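Local coordinates for hypothetical protein (Staphylococcus aureus subsp. aureus, PDB 2ETS), which is of unknown function but adopts a four-helical bundle fold and represents a bacterial family of uncharacterised domains, at residues A[21-26]-A[48-53]; A[25-30]-A[91-96]; A[72-77]-A[115-120]. One frame throughout, in Å; residues are numbered along the deposited sequence.

The three contacts tie together the helices of one four-helical bundle, and all belong to the DUF1798 domain. Contact 1 joins helix 12-37 to helix 43-63. Contact 2 starts from the same part of helix 12-37, sharing N25 and N26, and reaches the end of helix 76-92. Their centres are 9 Å apart, and they touch through Y50, which packs on both M27 and H94. Contact 3 joins the loop leading into helix 76-92 to the end of helix 100-120. Its centre lies about 21 Å from that of contact 1 and 24 Å from that of contact 2. Along the chain, contact 1 closes before contact 3 opens, while the segments of contacts 2 and 3 alternate. Contacts 2 and 3 lie at opposite ends of the bundle.

Contact 1 of 3, residues A[21-26]-A[48-53]; sequences IYEVNN and KPYTEH
One buried carboxylate, that of E23, bridges two helices by binding a different ring with each oxygen. OE1 of E23 accepts a hydrogen bond from the hydroxyl OH of Y50 at 3.0 Å. OE2 of E23 accepts one from NE2 of H53 at 2.6 Å, a short His-carboxylate bond. OE2 lies near the plane of the imidazole, at its edge, but the bond is moderately bent, with an N-H...O angle of 152°. The approach to the carboxylate is different. Both partners stand out of its plane, and the planes of carboxylate and imidazole are turned steeply against each other. The bend of the E23 side chain at chi2 turns the carboxylate along the helix, in front of Y50 and H53. These two residues are one turn apart on the facing helix. The CG of Y50 is anti to the backbone N (chi1 -176°), and this extends the phenol across to the carboxylate. N26 adds a looser contact, with ND2 3.9 Å from CE1 of Y50. Two ring donors would be expected to stabilise E23 as an anion in its buried setting. The axes of the two segments come no closer than 12.6 Å and run nearly antiparallel, at 154°. Long side chains therefore do the bridging. E23 also packs on I54 and I57 of helix 43-63. The bridge thus spans helices 12-37 and 43-63. Y50 leans on S90 of helix 76-92, and V24, on the far side of helix 12-37, packs on helix 100-120.

Contact 2 of 3, residues A[25-30]-A[91-96]; sequences NNMQQN and VECHFK
C93 lays its sulfur over the backbone and CB atoms of segment 25-30 of helix 12-37, between M27 and N30. Near the C-terminal end of helix 76-92 in the four-helical bundle, E92 to F95 form a type I beta turn. The turn brings the chain up against helix 12-37, with the CA atoms of N30 and C93 only 5.6 Å apart. The SG of C93 sits between its backbone N and carbonyl carbon (chi1 71°). From there it meets CB of N30 at 3.8 Å and CB of M27 at 4.1 Å. No hydrogen bond crosses between the segments, so the contact rests on packing. The selenomethionine side chain of M27 leads on into the bundle, where it packs on I54 and L89. The same sulfur also lies over one face of the H94 ring, offset toward its rim. H94 is held from the loop that joins helix 12-37 to helix 43-63: its ND1 is hydrogen-bonded to ND1 of H41. Its ring also meets Y50. The amide of N30 runs alongside this imidazole, with the two planes 51° apart. Its ND2 turns back to its own helix and makes a weak bond to O of N26. CB of C93 comes within 3.3 Å of O of M27.

Contact 3 of 3, residues A[72-77]-A[115-120]; sequences PYMNSR and QNILDG
M74 on I117, together with the buried amide of N116, makes up the packed inner part of this contact. CG of the selenomethionine M74 touches CG1 of I117 at 4.0 Å. I117 in turn packs on V17 of helix 12-37. Next to this pair, the N116 amide meets the ring of Y73 obliquely, with the two planes nearly parallel, 11° apart. ND2 of N116 lies 3.6 Å from CG of Y73, and OD1 of N116 lies 3.8 Å from CD2 of Y73. The CG of Y73 is anti to its carbonyl carbon (chi1 -67°), which lays the ring alongside the N116 amide. Y73 also packs on Y112 of helix 100-120. The Y73 ring and the P72 side face outward, and here the contact is looser. The carbonyl O of P72 stays 4.5 Å from O of N116, and a water sits between them. This water donates to O of P72 at 2.7 Å and to O of N116 at 2.6 Å. A second water accepts from ND2 of N116 at 2.8 Å and gives a weak bond to O of Y73. Just past these residues, N75 caps the start of helix 76-92 with its OD1 on N of K78. Two carbonyl acceptors cannot bond each other, so the first water satisfies both. The junction therefore depends on water and packing, with no direct hydrogen bond between the segments.

Contact 1 of 3, residues A[21-26]-A[48-53]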
loop_
_atom_site.group_PDB
_atom_site.type_symbol
_atom_site.label_atom_id
_atom_site.label_comp_id
_atom_site.label_asym_id
_atom_site.label_seq_id
_atom_site.Cartn_x
_atom_site.Cartn_y
_atom_site.Cartn_z
ATOM N N ILE A 21 -2.692 5.832 -1.139
ATOM C CA ILE A 21 -2.536 6.062 -2.566
ATOM C C ILE A 21 -1.205 6.743 -2.879
ATOM O O ILE A 21 -0.396 6.227 -3.695
ATOM C CB ILE A 21 -3.736 6.841 -3.143
ATOM C CG1 ILE A 21 -4.951 5.873 -3.169
ATOM C CG2 ILE A 21 -3.439 7.331 -4.571
ATOM C CD1 ILE A 21 -6.274 6.518 -3.575
ATOM N N TYR A 22 -0.962 7.863 -2.213
ATOM C CA TYR A 22 0.327 8.565 -2.330
ATOM C C TYR A 22 1.479 7.594 -2.060
ATOM O O TYR A 22 2.439 7.529 -2.838
ATOM C CB TYR A 22 0.409 9.782 -1.387
ATOM C CG TYR A 22 1.843 10.281 -1.133
ATOM C CD1 TYR A 22 2.479 11.227 -1.980
ATOM C CD2 TYR A 22 2.551 9.821 -0.049
ATOM C CE1 TYR A 22 3.799 11.666 -1.721
ATOM C CE2 TYR A 22 3.842 10.260 0.220
ATOM C CZ TYR A 22 4.468 11.144 -0.613
ATOM O OH TYR A 22 5.756 11.483 -0.247
ATOM N N GLU A 23 1.379 6.838 -0.949
ATOM C CA GLU A 23 2.471 5.949 -0.567
ATOM C C GLU A 23 2.750 4.806 -1.586
ATOM O O GLU A 23 3.907 4.475 -1.871
ATOM C CB GLU A 23 2.225 5.406 0.827
ATOM C CG GLU A 23 2.501 6.437 1.929
ATOM C CD GLU A 23 3.971 6.827 2.045
ATOM O OE1 GLU A 23 4.787 6.354 1.210
ATOM O OE2 GLU A 23 4.311 7.600 2.981
ATOM N N VAL A 24 1.685 4.229 -2.144
ATOM C CA VAL A 24 1.824 3.190 -3.166
ATOM C C VAL A 24 2.517 3.776 -4.445
ATOM O O VAL A 24 3.344 3.114 -5.091
ATOM C CB VAL A 24 0.453 2.564 -3.452
ATOM C CG1 VAL A 24 0.495 1.633 -4.640
ATOM C CG2 VAL A 24 -0.052 1.797 -2.204
ATOM N N ASN A 25 2.189 5.007 -4.805
ATOM C CA ASN A 25 2.946 5.708 -5.852
ATOM C C ASN A 25 4.421 5.905 -5.529
ATOM O O ASN A 25 5.293 5.716 -6.343
ATOM C CB ASN A 25 2.315 7.052 -6.132
ATOM C CG ASN A 25 1.009 6.920 -6.848
ATOM O OD1 ASN A 25 0.888 6.132 -7.791
ATOM N ND2 ASN A 25 0.009 7.682 -6.409
ATOM N N ASN A 26 4.698 6.252 -4.307
ATOM C CA ASN A 26 6.049 6.358 -3.854
ATOM C C ASN A 26 6.776 5.035 -3.963
ATOM O O ASN A 26 7.943 4.999 -4.301
ATOM C CB ASN A 26 6.027 6.785 -2.386
ATOM C CG ASN A 26 7.239 7.512 -1.999
ATOM O OD1 ASN A 26 7.687 8.391 -2.719
ATOM N ND2 ASN A 26 7.793 7.175 -0.838
ATOM N N LYS A 48 13.480 -0.634 6.976
ATOM C CA LYS A 48 12.801 -0.782 8.254
ATOM C C LYS A 48 11.964 0.463 8.599
ATOM O O LYS A 48 10.755 0.348 8.824
ATOM C CB LYS A 48 13.807 -1.099 9.383
ATOM C CG LYS A 48 13.170 -1.651 10.659
ATOM C CD LYS A 48 14.219 -1.916 11.749
ATOM C CE LYS A 48 13.567 -2.234 13.139
ATOM N NZ LYS A 48 13.661 -1.099 14.145
ATOM N N PRO A 49 12.583 1.655 8.599
ATOM C CA PRO A 49 11.783 2.836 8.893
ATOM C C PRO A 49 10.596 3.050 7.952
ATOM O O PRO A 49 9.520 3.458 8.385
ATOM C CB PRO A 49 12.791 3.994 8.746
ATOM C CG PRO A 49 14.132 3.380 8.846
ATOM C CD PRO A 49 13.979 2.005 8.273
ATOM N N TYR A 50 10.779 2.738 6.678
ATOM C CA TYR A 50 9.733 2.931 5.705
ATOM C C TYR A 50 8.551 1.999 5.938
ATOM O O TYR A 50 7.388 2.428 5.961
ATOM C CB TYR A 50 10.261 2.711 4.288
ATOM C CG TYR A 50 9.196 2.996 3.275
ATOM C CD1 TYR A 50 8.786 4.316 3.021
ATOM C CD2 TYR A 50 8.535 1.964 2.632
ATOM C CE1 TYR A 50 7.785 4.585 2.082
ATOM C CE2 TYR A 50 7.512 2.213 1.728
ATOM C CZ TYR A 50 7.168 3.528 1.436
ATOM O OH TYR A 50 6.162 3.775 0.549
ATOM N N THR A 51 8.858 0.720 6.102
ATOM C CA THR A 51 7.817 -0.310 6.339
ATOM C C THR A 51 7.116 -0.078 7.667
ATOM O O THR A 51 5.923 -0.269 7.777
ATOM C CB THR A 51 8.401 -1.714 6.347
ATOM O OG1 THR A 51 9.392 -1.796 7.381
ATOM C CG2 THR A 51 8.993 -2.051 4.995
ATOM N N GLU A 52 7.849 0.356 8.671
ATOM C CA GLU A 52 7.213 0.741 9.934
ATOM C C GLU A 52 6.271 1.946 9.793
ATOM O O GLU A 52 5.231 1.991 10.435
ATOM C CB GLU A 52 8.276 1.016 10.984
ATOM C CG GLU A 52 8.982 -0.253 11.434
ATOM C CD GLU A 52 9.962 -0.001 12.571
ATOM O OE1 GLU A 52 10.239 1.188 12.887
ATOM O OE2 GLU A 52 10.451 -1.001 13.139
ATOM N N HIS A 53 6.617 2.910 8.946
ATOM C CA HIS A 53 5.732 4.058 8.706
ATOM C C HIS A 53 4.470 3.582 7.972
ATOM O O HIS A 53 3.357 4.023 8.264
ATOM C CB HIS A 53 6.474 5.154 7.931
ATOM C CG HIS A 53 5.593 6.059 7.123
ATOM N ND1 HIS A 53 4.868 7.098 7.674
ATOM C CD2 HIS A 53 5.388 6.126 5.783
ATOM C CE1 HIS A 53 4.216 7.732 6.713
ATOM N NE2 HIS A 53 4.514 7.163 5.553
#

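Contact 2 of 3, residues A[25-30]-A[91-96]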
loop_
_atom_site.group_PDB
_atom_site.type_symbol
_atom_site.label_atom_id
_atom_site.label_comp_id
_atom_site.label_asym_id
_atom_site.label_seq_id
_atom_site.Cartn_x
_atom_site.Cartn_y
_atom_site.Cartn_z
ATOM N N ASN A 25 2.189 5.007 -4.805
ATOM C CA ASN A 25 2.946 5.708 -5.852
ATOM C C ASN A 25 4.421 5.905 -5.529
ATOM O O ASN A 25 5.293 5.716 -6.343
ATOM C CB ASN A 25 2.315 7.052 -6.132
ATOM C CG ASN A 25 1.009 6.920 -6.848
ATOM O OD1 ASN A 25 0.888 6.132 -7.791
ATOM N ND2 ASN A 25 0.009 7.682 -6.409
ATOM N N ASN A 26 4.698 6.252 -4.307
ATOM C CA ASN A 26 6.049 6.358 -3.854
ATOM C C ASN A 26 6.776 5.035 -3.963
ATOM O O ASN A 26 7.943 4.999 -4.301
ATOM C CB ASN A 26 6.027 6.785 -2.386
ATOM C CG ASN A 26 7.239 7.512 -1.999
ATOM O OD1 ASN A 26 7.687 8.391 -2.719
ATOM N ND2 ASN A 26 7.793 7.175 -0.838
HETATM N N MSE A 27 6.098 3.953 -3.610
HETATM C CA MSE A 27 6.677 2.607 -3.739
HETATM C C MSE A 27 7.045 2.301 -5.189
HETATM O O MSE A 27 8.043 1.657 -5.444
HETATM C CB MSE A 27 5.713 1.561 -3.223
HETATM C CG MSE A 27 5.487 1.674 -1.740
HETATM SE SE MSE A 27 4.130 0.425 -1.184
HETATM C CE MSE A 27 3.429 1.481 0.276
ATOM N N GLN A 28 6.248 2.768 -6.142
ATOM C CA GLN A 28 6.575 2.553 -7.539
ATOM C C GLN A 28 7.881 3.289 -7.902
ATOM O O GLN A 28 8.741 2.745 -8.594
ATOM C CB GLN A 28 5.433 2.998 -8.448
ATOM C CG GLN A 28 5.640 2.584 -9.918
ATOM C CD GLN A 28 4.407 2.857 -10.793
ATOM O OE1 GLN A 28 3.396 3.399 -10.330
ATOM N NE2 GLN A 28 4.500 2.491 -12.072
ATOM N N GLN A 29 8.055 4.487 -7.393
ATOM C CA GLN A 29 9.266 5.258 -7.693
ATOM C C GLN A 29 10.494 4.619 -7.052
ATOM O O GLN A 29 11.538 4.575 -7.664
ATOM C CB GLN A 29 9.128 6.726 -7.286
ATOM C CG GLN A 29 9.178 7.743 -8.463
ATOM C CD GLN A 29 10.227 7.395 -9.567
ATOM O OE1 GLN A 29 11.446 7.373 -9.322
ATOM N NE2 GLN A 29 9.738 7.121 -10.781
ATOM N N ASN A 30 10.336 4.068 -5.847
ATOM C CA ASN A 30 11.421 3.390 -5.156
ATOM C C ASN A 30 11.882 2.152 -5.935
ATOM O O ASN A 30 13.075 1.876 -6.093
ATOM C CB ASN A 30 10.960 2.995 -3.751
ATOM C CG ASN A 30 11.098 4.143 -2.749
ATOM O OD1 ASN A 30 12.196 4.542 -2.433
ATOM N ND2 ASN A 30 9.982 4.686 -2.279
ATOM N N VAL A 91 7.939 -3.448 1.210
ATOM C CA VAL A 91 9.240 -4.111 1.322
ATOM C C VAL A 91 9.897 -4.367 -0.044
ATOM O O VAL A 91 11.099 -4.061 -0.263
ATOM C CB VAL A 91 9.093 -5.474 2.038
ATOM C CG1 VAL A 91 10.349 -6.295 1.840
ATOM C CG2 VAL A 91 8.853 -5.249 3.488
ATOM N N GLU A 92 9.101 -4.874 -0.982
ATOM C CA GLU A 92 9.652 -5.344 -2.251
ATOM C C GLU A 92 10.231 -4.216 -3.100
ATOM O O GLU A 92 11.122 -4.445 -3.947
ATOM C CB GLU A 92 8.608 -6.141 -3.023
ATOM C CG GLU A 92 8.289 -7.443 -2.353
ATOM C CD GLU A 92 7.117 -8.171 -2.996
ATOM O OE1 GLU A 92 6.620 -7.750 -4.059
ATOM O OE2 GLU A 92 6.718 -9.186 -2.415
ATOM N N CYS A 93 9.780 -2.995 -2.837
ATOM C CA CYS A 93 10.139 -1.878 -3.682
ATOM C C CYS A 93 11.582 -1.421 -3.421
ATOM O O CYS A 93 12.118 -0.544 -4.133
ATOM C CB CYS A 93 9.131 -0.743 -3.507
ATOM S SG CYS A 93 9.273 0.106 -1.889
ATOM N N HIS A 94 12.202 -2.041 -2.417
ATOM C CA HIS A 94 13.546 -1.685 -1.995
ATOM C C HIS A 94 14.576 -2.706 -2.459
ATOM O O HIS A 94 15.752 -2.578 -2.134
ATOM C CB HIS A 94 13.588 -1.558 -0.463
ATOM C CG HIS A 94 12.705 -0.480 0.075
ATOM N ND1 HIS A 94 12.962 0.874 -0.114
ATOM C CD2 HIS A 94 11.577 -0.554 0.818
ATOM C CE1 HIS A 94 12.006 1.576 0.475
ATOM N NE2 HIS A 94 11.156 0.734 1.048
ATOM N N PHE A 95 14.136 -3.710 -3.223
ATOM C CA PHE A 95 15.017 -4.803 -3.655
ATOM C C PHE A 95 15.148 -4.858 -5.165
ATOM O O PHE A 95 14.137 -4.939 -5.876
ATOM C CB PHE A 95 14.533 -6.149 -3.102
ATOM C CG PHE A 95 14.783 -6.312 -1.627
ATOM C CD1 PHE A 95 13.835 -5.878 -0.701
ATOM C CD2 PHE A 95 15.968 -6.857 -1.162
ATOM C CE1 PHE A 95 14.053 -5.974 0.659
ATOM C CE2 PHE A 95 16.193 -6.989 0.212
ATOM C CZ PHE A 95 15.230 -6.541 1.127
ATOM N N LYS A 96 16.394 -4.827 -5.642
ATOM C CA LYS A 96 16.696 -4.837 -7.080
ATOM C C LYS A 96 16.250 -6.125 -7.706
ATOM O O LYS A 96 15.882 -6.135 -8.877
ATOM C CB LYS A 96 18.185 -4.621 -7.368
ATOM C CG LYS A 96 19.154 -5.707 -6.852
ATOM C CD LYS A 96 20.589 -5.308 -7.182
ATOM C CE LYS A 96 21.605 -6.339 -6.729
ATOM N NZ LYS A 96 23.056 -5.836 -6.846
#

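Contact 3 of 3, residues A[72-77]-A[115-120]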
loop_
_atom_site.group_PDB
_atom_site.type_symbol
_atom_site.label_atom_id
_atom_site.label_comp_id
_atom_site.label_asym_id
_atom_site.label_seq_id
_atom_site.Cartn_x
_atom_site.Cartn_y
_atom_site.Cartn_z
ATOM N N PRO A 72 -18.942 -0.771 -1.673
ATOM C CA PRO A 72 -18.978 -1.563 -2.888
ATOM C C PRO A 72 -17.599 -2.074 -3.289
ATOM O O PRO A 72 -16.605 -1.384 -3.075
ATOM C CB PRO A 72 -19.536 -0.606 -3.935
ATOM C CG PRO A 72 -20.458 0.343 -3.109
ATOM C CD PRO A 72 -19.671 0.514 -1.821
ATOM N N TYR A 73 -17.561 -3.302 -3.820
ATOM C CA TYR A 73 -16.304 -3.968 -4.259
ATOM C C TYR A 73 -15.438 -4.497 -3.121
ATOM O O TYR A 73 -14.363 -5.018 -3.378
ATOM C CB TYR A 73 -15.434 -3.044 -5.142
ATOM C CG TYR A 73 -16.028 -2.694 -6.487
ATOM C CD1 TYR A 73 -16.044 -3.634 -7.518
ATOM C CD2 TYR A 73 -16.557 -1.447 -6.737
ATOM C CE1 TYR A 73 -16.597 -3.324 -8.754
ATOM C CE2 TYR A 73 -17.105 -1.137 -7.973
ATOM C CZ TYR A 73 -17.108 -2.092 -8.967
ATOM O OH TYR A 73 -17.645 -1.829 -10.193
HETATM N N MSE A 74 -15.868 -4.355 -1.867
HETATM C CA MSE A 74 -15.037 -4.762 -0.739
HETATM C C MSE A 74 -15.719 -5.842 0.067
HETATM O O MSE A 74 -16.917 -5.963 0.053
HETATM C CB MSE A 74 -14.718 -3.570 0.162
HETATM C CG MSE A 74 -13.441 -2.852 -0.186
HETATM SE SE MSE A 74 -11.844 -3.939 0.087
HETATM C CE MSE A 74 -11.146 -3.764 -1.651
ATOM N N ASN A 75 -14.922 -6.649 0.747
ATOM C CA ASN A 75 -15.412 -7.624 1.702
ATOM C C ASN A 75 -14.252 -7.920 2.647
ATOM O O ASN A 75 -13.183 -7.372 2.460
ATOM C CB ASN A 75 -15.943 -8.882 1.002
ATOM C CG ASN A 75 -14.879 -9.645 0.250
ATOM O OD1 ASN A 75 -13.768 -9.833 0.738
ATOM N ND2 ASN A 75 -15.228 -10.123 -0.937
ATOM N N SER A 76 -14.463 -8.773 3.645
ATOM C CA SER A 76 -13.464 -9.021 4.702
ATOM C C SER A 76 -12.166 -9.616 4.145
ATOM O O SER A 76 -11.070 -9.129 4.464
ATOM C CB SER A 76 -14.059 -9.960 5.779
ATOM O OG SER A 76 -13.065 -10.298 6.733
ATOM N N ARG A 77 -12.301 -10.651 3.301
ATOM C CA ARG A 77 -11.153 -11.278 2.639
ATOM C C ARG A 77 -10.343 -10.282 1.782
ATOM O O ARG A 77 -9.136 -10.179 1.936
ATOM C CB ARG A 77 -11.588 -12.437 1.763
ATOM C CG ARG A 77 -10.410 -13.369 1.403
ATOM C CD ARG A 77 -10.871 -14.595 0.633
ATOM N NE ARG A 77 -11.223 -14.137 -0.681
ATOM C CZ ARG A 77 -10.413 -14.096 -1.733
ATOM N NH1 ARG A 77 -9.172 -14.582 -1.714
ATOM N NH2 ARG A 77 -10.882 -13.580 -2.847
ATOM N N GLN A 115 -8.746 2.864 -5.120
ATOM C CA GLN A 115 -9.677 3.767 -5.782
ATOM C C GLN A 115 -11.125 3.451 -5.445
ATOM O O GLN A 115 -11.932 4.372 -5.281
ATOM C CB GLN A 115 -9.506 3.724 -7.301
ATOM C CG GLN A 115 -8.342 4.486 -7.815
ATOM C CD GLN A 115 -8.436 5.992 -7.498
ATOM O OE1 GLN A 115 -7.434 6.601 -7.122
ATOM N NE2 GLN A 115 -9.645 6.570 -7.600
ATOM N N ASN A 116 -11.466 2.162 -5.381
ATOM C CA ASN A 116 -12.820 1.745 -5.088
ATOM C C ASN A 116 -13.195 2.138 -3.672
ATOM O O ASN A 116 -14.354 2.477 -3.378
ATOM C CB ASN A 116 -12.976 0.225 -5.254
ATOM C CG ASN A 116 -13.054 -0.207 -6.712
ATOM O OD1 ASN A 116 -13.421 0.571 -7.594
ATOM N ND2 ASN A 116 -12.722 -1.454 -6.964
ATOM N N ILE A 117 -12.210 2.058 -2.792
ATOM C CA ILE A 117 -12.419 2.384 -1.404
ATOM C C ILE A 117 -12.618 3.875 -1.333
ATOM O O ILE A 117 -13.600 4.337 -0.750
ATOM C CB ILE A 117 -11.235 1.934 -0.514
ATOM C CG1 ILE A 117 -11.229 0.413 -0.411
ATOM C CG2 ILE A 117 -11.330 2.549 0.867
ATOM C CD1 ILE A 117 -10.000 -0.165 0.306
ATOM N N LEU A 118 -11.705 4.616 -1.963
ATOM C CA LEU A 118 -11.796 6.077 -1.994
ATOM C C LEU A 118 -13.165 6.481 -2.489
ATOM O O LEU A 118 -13.802 7.269 -1.839
ATOM C CB LEU A 118 -10.695 6.714 -2.857
ATOM C CG LEU A 118 -10.584 8.249 -2.808
ATOM C CD1 LEU A 118 -9.965 8.735 -1.486
ATOM C CD2 LEU A 118 -9.787 8.800 -3.999
ATOM N N ASP A 119 -13.639 5.920 -3.604
ATOM C CA ASP A 119 -15.022 6.202 -4.066
ATOM C C ASP A 119 -16.050 5.887 -2.988
ATOM O O ASP A 119 -16.947 6.669 -2.755
ATOM C CB ASP A 119 -15.438 5.391 -5.305
ATOM C CG ASP A 119 -14.530 5.591 -6.487
ATOM O OD1 ASP A 119 -13.597 6.423 -6.400
ATOM O OD2 ASP A 119 -14.743 4.879 -7.502
ATOM N N GLY A 120 -15.923 4.719 -2.359
ATOM C CA GLY A 120 -16.868 4.277 -1.341
ATOM C C GLY A 120 -16.934 5.134 -0.079
ATOM O O GLY A 120 -17.959 5.177 0.573
HETATM O O HOH W 1 -16.629 1.345 -3.064
HETATM O O HOH W 2 -11.825 -3.359 -5.111
#